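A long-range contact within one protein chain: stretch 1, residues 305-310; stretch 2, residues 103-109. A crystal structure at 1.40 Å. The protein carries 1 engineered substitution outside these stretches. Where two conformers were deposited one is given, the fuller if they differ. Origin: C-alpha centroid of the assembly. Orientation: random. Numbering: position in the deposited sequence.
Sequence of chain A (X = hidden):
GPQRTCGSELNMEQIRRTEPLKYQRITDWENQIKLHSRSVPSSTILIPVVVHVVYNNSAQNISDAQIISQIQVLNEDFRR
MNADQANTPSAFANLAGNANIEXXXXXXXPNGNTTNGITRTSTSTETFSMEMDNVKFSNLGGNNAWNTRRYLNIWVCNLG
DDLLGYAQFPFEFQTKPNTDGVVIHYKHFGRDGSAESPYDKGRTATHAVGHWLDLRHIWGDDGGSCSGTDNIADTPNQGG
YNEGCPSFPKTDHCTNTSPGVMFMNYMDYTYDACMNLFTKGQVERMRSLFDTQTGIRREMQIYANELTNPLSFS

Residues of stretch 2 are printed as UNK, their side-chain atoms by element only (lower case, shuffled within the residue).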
# COMPACT_ATOMS: atom_id res chain seq x y z
N ASN A 305 -17.52 -6.96 9.05
CA ASN A 305 -18.09 -6.55 10.33
C ASN A 305 -17.92 -7.63 11.37
O ASN A 305 -17.52 -7.32 12.48
CB ASN A 305 -19.56 -6.18 10.20
CG ASN A 305 -19.81 -4.84 9.56
OD1 ASN A 305 -20.72 -4.68 8.75
ND2 ASN A 305 -19.02 -3.84 9.94
N GLU A 306 -18.22 -8.90 11.01
CA GLU A 306 -18.10 -10.08 11.87
C GLU A 306 -16.67 -10.23 12.41
O GLU A 306 -16.46 -10.55 13.57
CB GLU A 306 -18.46 -11.34 11.07
CG GLU A 306 -19.93 -11.41 10.65
CD GLU A 306 -20.30 -10.88 9.28
OE1 GLU A 306 -19.86 -9.77 8.91
OE2 GLU A 306 -21.07 -11.57 8.58
N LEU A 307 -15.69 -10.02 11.55
CA LEU A 307 -14.31 -10.23 11.93
C LEU A 307 -13.67 -9.08 12.71
O LEU A 307 -12.62 -9.32 13.32
CB LEU A 307 -13.45 -10.53 10.69
CG LEU A 307 -13.88 -11.80 9.91
CD1 LEU A 307 -13.06 -11.94 8.65
CD2 LEU A 307 -13.80 -13.07 10.77
N THR A 308 -14.29 -7.89 12.74
CA THR A 308 -13.70 -6.75 13.43
C THR A 308 -14.44 -6.41 14.73
O THR A 308 -14.11 -5.43 15.39
CB THR A 308 -13.54 -5.55 12.49
OG1 THR A 308 -14.77 -5.25 11.83
CG2 THR A 308 -12.48 -5.79 11.44
N ASN A 309 -15.38 -7.27 15.16
CA ASN A 309 -16.07 -7.07 16.42
C ASN A 309 -15.81 -8.28 17.34
O ASN A 309 -15.64 -9.39 16.82
CB ASN A 309 -17.54 -6.80 16.18
CG ASN A 309 -17.74 -5.41 15.63
OD1 ASN A 309 -17.90 -5.21 14.43
ND2 ASN A 309 -17.70 -4.41 16.50
N PRO A 310 -15.69 -8.10 18.69
CA PRO A 310 -15.40 -9.27 19.55
C PRO A 310 -16.52 -10.30 19.60
O PRO A 310 -17.67 -9.95 19.39
CB PRO A 310 -15.18 -8.64 20.93
CG PRO A 310 -15.97 -7.39 20.90
CD PRO A 310 -15.83 -6.87 19.50
N UNK A 103 -9.96 0.78 8.20
CA UNK A 103 -9.12 -0.35 8.58
C UNK A 103 -9.35 -0.63 10.03
O UNK A 103 -9.41 0.29 10.84
c UNK A 103 -6.72 0.77 4.21
c UNK A 103 -7.64 -0.03 8.35
c UNK A 103 -6.52 -0.50 4.74
c UNK A 103 -7.20 1.78 5.02
c UNK A 103 -7.29 0.25 6.91
c UNK A 103 -6.79 -0.75 6.09
c UNK A 103 -7.51 1.52 6.36
N UNK A 104 -9.53 -1.91 10.38
CA UNK A 104 -9.69 -2.27 11.79
C UNK A 104 -8.93 -3.53 12.05
O UNK A 104 -9.04 -4.49 11.28
c UNK A 104 -11.16 -2.48 12.19
n UNK A 104 -15.79 -0.74 12.76
c UNK A 104 -13.47 -1.60 12.65
c UNK A 104 -14.42 -0.50 12.25
c UNK A 104 -12.04 -1.24 12.19
N UNK A 105 -8.25 -3.59 13.20
CA UNK A 105 -7.59 -4.84 13.54
C UNK A 105 -8.64 -5.92 13.79
O UNK A 105 -9.66 -5.68 14.44
c UNK A 105 -4.45 -4.50 13.76
c UNK A 105 -6.75 -4.65 14.81
c UNK A 105 -5.49 -3.78 14.64
c UNK A 105 -4.85 -3.52 16.03
N UNK A 106 -8.37 -7.12 13.27
CA UNK A 106 -9.26 -8.26 13.45
C UNK A 106 -9.46 -8.59 14.91
O UNK A 106 -8.55 -8.43 15.72
c UNK A 106 -8.67 -9.47 12.74
N UNK A 107 -10.66 -9.08 15.25
CA UNK A 107 -10.99 -9.50 16.60
C UNK A 107 -11.33 -10.98 16.63
O UNK A 107 -11.49 -11.56 17.70
c UNK A 107 -11.74 -7.17 17.35
n UNK A 107 -12.11 -5.85 20.52
n UNK A 107 -10.80 -7.53 19.64
n UNK A 107 -11.61 -7.69 21.79
c UNK A 107 -12.12 -8.65 17.20
c UNK A 107 -11.50 -7.03 20.65
c UNK A 107 -10.61 -6.88 18.33
N UNK A 108 -11.42 -11.59 15.45
CA UNK A 108 -11.67 -13.04 15.32
C UNK A 108 -10.66 -13.62 14.36
O UNK A 108 -10.49 -13.06 13.27
n UNK A 108 -18.30 -12.89 14.90
n UNK A 108 -16.45 -12.11 16.02
c UNK A 108 -17.77 -12.14 15.85
c UNK A 108 -13.10 -13.31 14.82
c UNK A 108 -15.51 -12.88 15.21
n UNK A 108 -18.56 -11.42 16.64
c UNK A 108 -14.15 -12.87 15.81
N UNK A 109 -9.95 -14.69 14.78
CA UNK A 109 -8.91 -15.26 13.93
C UNK A 109 -9.56 -16.27 12.95
O UNK A 109 -10.77 -16.49 13.04
c UNK A 109 -7.76 -15.88 14.77
o UNK A 109 -9.08 -17.84 15.17
o UNK A 109 -7.19 -17.61 16.30
c UNK A 109 -8.03 -17.21 15.45
O HOH W 1 -16.81 -3.32 12.51

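Position 103 carries seven side-chain carbons, six of them closed into a flat ring joined to the backbone through the seventh. Its CA-to-CB bond points away from stretch 1, and its nearest side-chain atom, CB, is still 8.1 Å from Thr308 CG2. A six-carbon ring on one carbon, with no hydroxyl oxygen, is Phe103.

At position 104 four carbons run unbranched to a terminal nitrogen. The CA-to-CB bond points toward stretch 1, and CB lies 3.6 Å from Thr308 CG2, a packing of carbon on carbon. The rest of the chain is extended, with chi2 to chi4 all t, and its nitrogen ends 2.8 Å from the oxygen of water 1. This is Lys104. The water accepts from Lys104 NZ and donates to Thr308 OG1 at 2.9 Å from its oxygen, so it links the two side chains.

Position 105 has four carbons, forked at the second, and no polar atom. Its CA-to-CB bond points away, as at 103, in keeping with the alternation of a strand; only its backbone O comes close, 4.1 Å from Thr308 CG2. The branching, one carbon further out than in valine, gives Leu105.

Position 106 has a single side-chain carbon, CB, which is directed sideways: Ala106. Its backbone does more, since CA lies 3.5 Å from Leu307 O in a CA-H...O contact with an angle of 128° at the hydrogen.

Position 107 has three carbons, a nitrogen, then a carbon bearing two more nitrogens. The guanidinium identifies Arg107. With chi1, chi2 and chi3 all m the chain is folded, and its CG lies 3.5 Å from Thr308 O. Pro310 CB covers one face of the guanidinium, 3.8 Å from Arg107 NH2.

Position 108 has the same atom count and connectivity but a different shape: chi2 and chi3 are t, and the extended chain reaches along stretch 1. It is Arg108. Arg108 NE donates to Asn309 O at 2.9 Å and Arg108 NH2 to Pro310 O at 3.2 Å, the latter near the guanidinium plane. Glu306 O is also 2.9 Å from Arg108 NE, but it sits over a face, where the angle is too poor for a hydrogen bond.

Position 109 has two carbons, the second carrying two oxygens, a carboxylate one carbon from CA: Asp109. Its CA-to-CB bond points away, and its nearest side-chain atom, CB, stays 7.8 Å from Leu307 CD2.

The contact is centred on the end of a helix. Leu307 O, just before the chain leaves helical geometry at Thr308, receives Arg107 N at 2.8 Å and 178°, a nearly linear hydrogen bond, and a weak one from Arg108 N at 3.3 Å and 137°. Thr308 packs against Lys104 beside this anchor, while Arg108 binds the carbonyls of Asn309 and Pro310. Backbone carbonyls of stretch 1 thus accept every direct hydrogen bond between the stretches, and 531 Å² of surface is buried.

Stretch 2 (103-109) FKLARRD
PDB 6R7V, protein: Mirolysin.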